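Local coordinates for aminoglycoside phosphotransferase (Alicyclobacillus acidocaldarius subsp. acidocaldarius, PDB 4PDY), which probably transfers a phosphoryl group to a small-molecule acceptor, with a protein kinase-like fold, at residues Arg54-Arg68 with Pro96-Trp110. Sequence-based numbering, arbitrary orientation.
With HIS (histidine), chain B.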
loop_
_atom_site.group_PDB
_atom_site.type_symbol
_atom_site.label_atom_id
_atom_site.label_comp_id
_atom_site.label_asym_id
_atom_site.label_seq_id
_atom_site.Cartn_x
_atom_site.Cartn_y
_atom_site.Cartn_z
ATOM N N ARG A 54 -7.080 14.909 20.891
ATOM C CA ARG A 54 -7.129 15.038 19.439
ATOM C C ARG A 54 -7.980 13.929 18.795
ATOM O O ARG A 54 -8.036 12.810 19.299
ATOM C CB ARG A 54 -5.708 14.976 18.863
ATOM C CG ARG A 54 -4.785 16.129 19.258
ATOM C CD ARG A 54 -3.476 16.171 18.469
ATOM N NE ARG A 54 -3.075 17.559 18.213
ATOM C CZ ARG A 54 -2.306 17.981 17.208
ATOM N NH1 ARG A 54 -1.785 17.128 16.321
ATOM N NH2 ARG A 54 -2.064 19.282 17.089
ATOM N N TYR A 55 -8.620 14.285 17.688
ATOM C CA TYR A 55 -9.343 13.363 16.824
ATOM C C TYR A 55 -8.925 13.660 15.395
ATOM O O TYR A 55 -8.644 14.803 15.055
ATOM C CB TYR A 55 -10.845 13.542 16.984
ATOM C CG TYR A 55 -11.298 13.384 18.392
ATOM C CD1 TYR A 55 -11.277 14.472 19.277
ATOM C CD2 TYR A 55 -11.729 12.168 18.856
ATOM C CE1 TYR A 55 -11.662 14.316 20.574
ATOM C CE2 TYR A 55 -12.124 12.004 20.161
ATOM C CZ TYR A 55 -12.090 13.090 21.021
ATOM O OH TYR A 55 -12.510 12.929 22.304
ATOM N N ALA A 56 -8.894 12.601 14.571
ATOM C CA ALA A 56 -8.615 12.714 13.147
ATOM C C ALA A 56 -9.933 12.623 12.380
ATOM O O ALA A 56 -10.622 11.597 12.478
ATOM C CB ALA A 56 -7.709 11.568 12.717
ATOM N N ALA A 57 -10.271 13.651 11.620
ATOM C CA ALA A 57 -11.488 13.669 10.820
ATOM C C ALA A 57 -11.097 13.573 9.347
ATOM O O ALA A 57 -10.235 14.293 8.870
ATOM C CB ALA A 57 -12.255 14.940 11.101
ATOM N N LYS A 58 -11.733 12.641 8.648
ATOM C CA LYS A 58 -11.431 12.375 7.256
ATOM C C LYS A 58 -12.627 12.725 6.374
ATOM O O LYS A 58 -13.738 12.252 6.630
ATOM C CB LYS A 58 -11.107 10.892 7.084
ATOM C CG LYS A 58 -10.810 10.473 5.633
ATOM C CD LYS A 58 -9.530 11.091 5.088
ATOM C CE LYS A 58 -9.243 10.706 3.637
ATOM N NZ LYS A 58 -8.863 9.277 3.537
ATOM N N ARG A 59 -12.369 13.558 5.372
ATOM C CA ARG A 59 -13.281 13.797 4.282
ATOM C C ARG A 59 -12.977 12.738 3.219
ATOM O O ARG A 59 -11.844 12.653 2.712
ATOM C CB ARG A 59 -13.060 15.173 3.692
ATOM C CG ARG A 59 -13.967 15.482 2.521
ATOM C CD ARG A 59 -13.652 16.815 1.876
ATOM N NE ARG A 59 -14.182 17.955 2.632
ATOM C CZ ARG A 59 -13.476 18.894 3.259
ATOM N NH1 ARG A 59 -12.150 18.869 3.325
ATOM N NH2 ARG A 59 -14.136 19.886 3.839
ATOM N N SER A 60 -13.980 11.929 2.902
ATOM C CA SER A 60 -13.816 10.823 1.971
ATOM C C SER A 60 -14.883 10.887 0.881
ATOM O O SER A 60 -15.898 11.572 1.020
ATOM C CB SER A 60 -13.892 9.491 2.732
ATOM O OG SER A 60 -13.727 8.369 1.869
ATOM N N SER A 61 -14.631 10.190 -0.223
ATOM C CA SER A 61 -15.639 9.981 -1.242
ATOM C C SER A 61 -16.175 8.548 -1.228
ATOM O O SER A 61 -16.969 8.199 -2.092
ATOM C CB SER A 61 -15.099 10.402 -2.609
ATOM O OG SER A 61 -15.068 11.829 -2.692
ATOM N N ILE A 62 -15.830 7.748 -0.222
ATOM C CA ILE A 62 -16.400 6.401 -0.148
ATOM C C ILE A 62 -17.898 6.467 0.082
ATOM O O ILE A 62 -18.428 7.397 0.693
ATOM C CB ILE A 62 -15.760 5.472 0.912
ATOM C CG1 ILE A 62 -16.011 5.948 2.345
ATOM C CG2 ILE A 62 -14.287 5.272 0.630
ATOM C CD1 ILE A 62 -15.516 4.930 3.356
ATOM N N ALA A 63 -18.609 5.486 -0.450
ATOM C CA ALA A 63 -20.037 5.385 -0.222
ATOM C C ALA A 63 -20.349 5.072 1.237
ATOM O O ALA A 63 -19.587 4.359 1.904
ATOM C CB ALA A 63 -20.606 4.309 -1.121
ATOM N N PRO A 64 -21.498 5.557 1.743
ATOM C CA PRO A 64 -21.860 5.215 3.116
ATOM C C PRO A 64 -21.904 3.714 3.375
ATOM O O PRO A 64 -21.456 3.276 4.427
ATOM C CB PRO A 64 -23.229 5.869 3.289
ATOM C CG PRO A 64 -23.170 7.058 2.398
ATOM C CD PRO A 64 -22.338 6.648 1.218
ATOM N N ALA A 65 -22.427 2.944 2.423
ATOM C CA ALA A 65 -22.480 1.483 2.582
ATOM C C ALA A 65 -21.073 0.884 2.760
ATOM O O ALA A 65 -20.880 -0.059 3.525
ATOM C CB ALA A 65 -23.169 0.840 1.400
ATOM N N HIS A 66 -20.111 1.451 2.043
ATOM C CA HIS A 66 -18.723 1.032 2.126
ATOM C C HIS A 66 -18.157 1.390 3.499
ATOM O O HIS A 66 -17.505 0.595 4.158
ATOM C CB HIS A 66 -17.947 1.651 0.966
ATOM C CG HIS A 66 -16.502 1.289 0.909
ATOM N ND1 HIS A 66 -15.665 1.791 -0.060
ATOM C CD2 HIS A 66 -15.723 0.528 1.718
ATOM C CE1 HIS A 66 -14.435 1.364 0.151
ATOM N NE2 HIS A 66 -14.440 0.602 1.230
ATOM N N CYS A 67 -18.468 2.597 3.960
ATOM C CA CYS A 67 -18.013 2.984 5.302
ATOM C C CYS A 67 -18.540 2.008 6.369
ATOM O O CYS A 67 -17.809 1.613 7.274
ATOM C CB CYS A 67 -18.416 4.429 5.622
ATOM S SG CYS A 67 -17.653 5.117 7.092
ATOM N N ARG A 68 -19.800 1.613 6.244
ATOM C CA ARG A 68 -20.382 0.662 7.176
ATOM C C ARG A 68 -19.685 -0.699 7.195
ATOM O O ARG A 68 -19.368 -1.204 8.280
ATOM C CB ARG A 68 -21.884 0.513 6.961
ATOM C CG ARG A 68 -22.622 1.786 7.341
ATOM C CD ARG A 68 -24.114 1.591 7.258
ATOM N NE ARG A 68 -24.812 2.827 7.592
ATOM C CZ ARG A 68 -25.125 3.224 8.822
ATOM N NH1 ARG A 68 -24.810 2.502 9.895
ATOM N NH2 ARG A 68 -25.752 4.383 8.972
ATOM N N PRO A 96 -21.761 5.929 12.175
ATOM C CA PRO A 96 -20.296 5.882 12.039
ATOM C C PRO A 96 -19.690 6.920 11.076
ATOM O O PRO A 96 -18.481 6.987 10.933
ATOM C CB PRO A 96 -20.052 4.457 11.526
ATOM C CG PRO A 96 -21.290 4.161 10.767
ATOM C CD PRO A 96 -22.422 4.816 11.469
ATOM N N TYR A 97 -20.537 7.718 10.423
ATOM C CA TYR A 97 -20.095 8.749 9.491
ATOM C C TYR A 97 -21.132 9.852 9.492
ATOM O O TYR A 97 -22.229 9.658 10.012
ATOM C CB TYR A 97 -19.950 8.152 8.063
ATOM C CG TYR A 97 -21.266 7.614 7.531
ATOM C CD1 TYR A 97 -22.233 8.445 7.004
ATOM C CD2 TYR A 97 -21.572 6.288 7.672
ATOM C CE1 TYR A 97 -23.450 7.963 6.590
ATOM C CE2 TYR A 97 -22.790 5.775 7.246
ATOM C CZ TYR A 97 -23.731 6.624 6.724
ATOM O OH TYR A 97 -24.940 6.145 6.314
ATOM N N VAL A 98 -20.774 10.953 8.838
ATOM C CA VAL A 98 -21.705 12.011 8.475
ATOM C C VAL A 98 -21.622 12.149 6.953
ATOM O O VAL A 98 -20.537 12.276 6.410
ATOM C CB VAL A 98 -21.361 13.374 9.135
ATOM C CG1 VAL A 98 -22.298 14.473 8.675
ATOM C CG2 VAL A 98 -21.413 13.258 10.637
ATOM N N ARG A 99 -22.774 12.187 6.310
ATOM C CA ARG A 99 -22.841 12.405 4.873
ATOM C C ARG A 99 -23.311 13.847 4.677
ATOM O O ARG A 99 -24.385 14.209 5.153
ATOM C CB ARG A 99 -23.827 11.421 4.244
ATOM C CG ARG A 99 -23.975 11.517 2.754
ATOM C CD ARG A 99 -22.774 10.909 2.061
ATOM N NE ARG A 99 -22.951 11.030 0.642
ATOM C CZ ARG A 99 -22.012 10.830 -0.256
ATOM N NH1 ARG A 99 -20.794 10.456 0.113
ATOM N NH2 ARG A 99 -22.317 10.976 -1.538
ATOM N N HIS A 100 -22.526 14.646 3.975
ATOM C CA HIS A 100 -22.887 16.057 3.756
ATOM C C HIS A 100 -22.160 16.592 2.525
ATOM O O HIS A 100 -20.953 16.373 2.358
ATOM C CB HIS A 100 -22.511 16.882 4.988
ATOM C CG HIS A 100 -22.970 18.304 4.944
ATOM N ND1 HIS A 100 -24.300 18.657 4.949
ATOM C CD2 HIS A 100 -22.270 19.463 4.962
ATOM C CE1 HIS A 100 -24.400 19.974 4.947
ATOM N NE2 HIS A 100 -23.182 20.486 4.949
ATOM N N GLY A 101 -22.897 17.287 1.671
ATOM C CA GLY A 101 -22.296 17.949 0.528
ATOM C C GLY A 101 -21.529 16.999 -0.391
ATOM O O GLY A 101 -20.494 17.368 -0.928
ATOM N N ASP A 102 -22.051 15.771 -0.566
ATOM C CA ASP A 102 -21.458 14.732 -1.411
ATOM C C ASP A 102 -20.182 14.114 -0.883
ATOM O O ASP A 102 -19.523 13.395 -1.601
ATOM C CB ASP A 102 -21.228 15.226 -2.848
ATOM C CG ASP A 102 -21.137 14.071 -3.847
ATOM O OD1 ASP A 102 -22.028 13.201 -3.748
ATOM O OD2 ASP A 102 -20.165 14.030 -4.653
ATOM N N PHE A 103 -19.863 14.364 0.381
ATOM C CA PHE A 103 -18.730 13.704 1.036
ATOM C C PHE A 103 -19.194 12.848 2.212
ATOM O O PHE A 103 -20.205 13.142 2.838
ATOM C CB PHE A 103 -17.732 14.733 1.579
ATOM C CG PHE A 103 -16.997 15.508 0.516
ATOM C CD1 PHE A 103 -16.108 14.871 -0.346
ATOM C CD2 PHE A 103 -17.193 16.868 0.374
ATOM C CE1 PHE A 103 -15.421 15.593 -1.300
ATOM C CE2 PHE A 103 -16.497 17.597 -0.562
ATOM C CZ PHE A 103 -15.614 16.966 -1.412
ATOM N N THR A 104 -18.424 11.802 2.494
ATOM C CA THR A 104 -18.624 10.967 3.657
ATOM C C THR A 104 -17.503 11.310 4.634
ATOM O O THR A 104 -16.340 11.144 4.330
ATOM C CB THR A 104 -18.551 9.463 3.280
ATOM O OG1 THR A 104 -19.568 9.177 2.310
ATOM C CG2 THR A 104 -18.706 8.554 4.497
ATOM N N TYR A 105 -17.870 11.820 5.801
ATOM C CA TYR A 105 -16.916 12.159 6.847
ATOM C C TYR A 105 -16.922 11.091 7.917
ATOM O O TYR A 105 -17.984 10.655 8.349
ATOM C CB TYR A 105 -17.307 13.499 7.471
ATOM C CG TYR A 105 -17.242 14.667 6.515
ATOM C CD1 TYR A 105 -16.043 15.344 6.299
ATOM C CD2 TYR A 105 -18.359 15.072 5.805
ATOM C CE1 TYR A 105 -15.973 16.414 5.435
ATOM C CE2 TYR A 105 -18.291 16.127 4.911
ATOM C CZ TYR A 105 -17.097 16.779 4.708
ATOM O OH TYR A 105 -17.026 17.867 3.869
ATOM N N TYR A 106 -15.735 10.724 8.379
ATOM C CA TYR A 106 -15.641 9.857 9.550
ATOM C C TYR A 106 -14.473 10.266 10.408
ATOM O O TYR A 106 -13.528 10.865 9.917
ATOM C CB TYR A 106 -15.593 8.358 9.147
ATOM C CG TYR A 106 -14.389 7.946 8.347
ATOM C CD1 TYR A 106 -13.227 7.543 8.970
ATOM C CD2 TYR A 106 -14.437 7.890 6.957
ATOM C CE1 TYR A 106 -12.101 7.183 8.264
ATOM C CE2 TYR A 106 -13.308 7.517 6.237
ATOM C CZ TYR A 106 -12.145 7.143 6.891
ATOM O OH TYR A 106 -11.012 6.756 6.201
ATOM N N VAL A 107 -14.586 9.944 11.692
ATOM C CA VAL A 107 -13.695 10.457 12.718
ATOM C C VAL A 107 -13.140 9.273 13.498
ATOM O O VAL A 107 -13.870 8.336 13.834
ATOM C CB VAL A 107 -14.480 11.402 13.662
ATOM C CG1 VAL A 107 -13.602 11.889 14.790
ATOM C CG2 VAL A 107 -15.071 12.595 12.910
ATOM N N THR A 108 -11.850 9.360 13.825
ATOM C CA THR A 108 -11.216 8.395 14.717
ATOM C C THR A 108 -10.508 9.104 15.861
ATOM O O THR A 108 -10.200 10.316 15.824
ATOM C CB THR A 108 -10.180 7.496 14.015
ATOM O OG1 THR A 108 -9.072 8.265 13.564
ATOM C CG2 THR A 108 -10.773 6.770 12.820
ATOM N N GLU A 109 -10.286 8.344 16.925
ATOM C CA GLU A 109 -9.416 8.805 18.001
ATOM C C GLU A 109 -8.063 9.051 17.356
ATOM O O GLU A 109 -7.707 8.386 16.375
ATOM C CB GLU A 109 -9.287 7.743 19.114
ATOM C CG GLU A 109 -10.589 7.299 19.785
ATOM C CD GLU A 109 -11.252 8.328 20.715
ATOM O OE1 GLU A 109 -10.598 9.287 21.178
ATOM O OE2 GLU A 109 -12.461 8.162 21.010
ATOM N N TRP A 110 -7.299 9.993 17.890
ATOM C CA TRP A 110 -5.971 10.234 17.418
ATOM C C TRP A 110 -5.012 9.159 17.850
ATOM O O TRP A 110 -5.068 8.695 18.984
ATOM C CB TRP A 110 -5.461 11.509 18.052
ATOM C CG TRP A 110 -4.188 11.942 17.529
ATOM C CD1 TRP A 110 -2.941 11.867 18.125
ATOM C CD2 TRP A 110 -4.015 12.618 16.313
ATOM N NE1 TRP A 110 -2.007 12.436 17.294
ATOM C CE2 TRP A 110 -2.647 12.906 16.176
ATOM C CE3 TRP A 110 -4.898 13.022 15.310
ATOM C CZ2 TRP A 110 -2.145 13.545 15.062
ATOM C CZ3 TRP A 110 -4.404 13.645 14.216
ATOM C CH2 TRP A 110 -3.045 13.919 14.096
HETATM N N HIS B . -0.279 10.681 14.590
HETATM C CA HIS B . -0.276 10.709 13.131
HETATM C C HIS B . 0.948 11.482 12.649
HETATM O O HIS B . 0.898 12.623 12.359
HETATM C CB HIS B . -1.543 11.371 12.575
HETATM C CG HIS B . -2.808 10.589 12.789
HETATM N ND1 HIS B . -3.731 10.397 11.783
HETATM C CD2 HIS B . -3.317 9.979 13.886
HETATM C CE1 HIS B . -4.749 9.694 12.248
HETATM N NE2 HIS B . -4.520 9.420 13.520
HETATM O OXT HIS B . 2.043 10.917 12.547
HETATM O O HOH W 1 -8.535 10.714 20.910
HETATM O O HOH W 2 -13.493 9.933 22.803
HETATM O O HOH W 3 -10.773 9.649 10.379
HETATM O O HOH W 4 -17.445 12.787 -3.192
HETATM O O HOH W 5 -19.463 9.588 -2.278
HETATM O O HOH W 6 -25.478 3.587 4.406
#
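The Trp110 indole is covered on both faces: in the modelled conformer Arg54 CD lies over one, 4.1 Å from the centroid of the five-membered ring, while the imidazole CD2 of the bound histidine lies over the other, the ligand's CB coming nearest, 3.3 Å from Trp110 CH2; Ala56 N and Tyr55 C sit at the ring edge. Trp110 follows strand 103-109, which pairs antiparallel with strand 54-60 in the kinase-like N-terminal lobe, and leads into the probable hinge, consistent with the pocket lying where kinases hold the nucleotide base. With CG anti to the backbone N (chi1 -173°), the indole runs alongside the Arg54 chain; replacing Trp110 with alanine would probably strip the ligand of its aromatic platform and leave Arg54 CD without that face to pack on. Farther along the ladder, where Lys58 N donates to Tyr106 O at 2.8 Å, Lys58 CB packs over the Tyr106 ring face, and both polar ends reach Glu245: Lys58 NZ by a salt bridge, Tyr106 OH by a hydrogen bond. Arg59 CD stands squarely above the Phe103 ring centre at 3.6 Å, and a bend at chi3 (-78°) turns NE to donate to Tyr105 OH at 3.1 Å, while NH1 bonds to Pro21 O. Past the strand, Cys67 SG approaches the Tyr97 and Tyr106 rings obliquely, joining helix 64-79 to the sheet. Thr104 OG1, accepting from Arg99 NH1, itself donates to Ile62 O at 2.7 Å, OG1 lying nearly in line with that carbonyl bond.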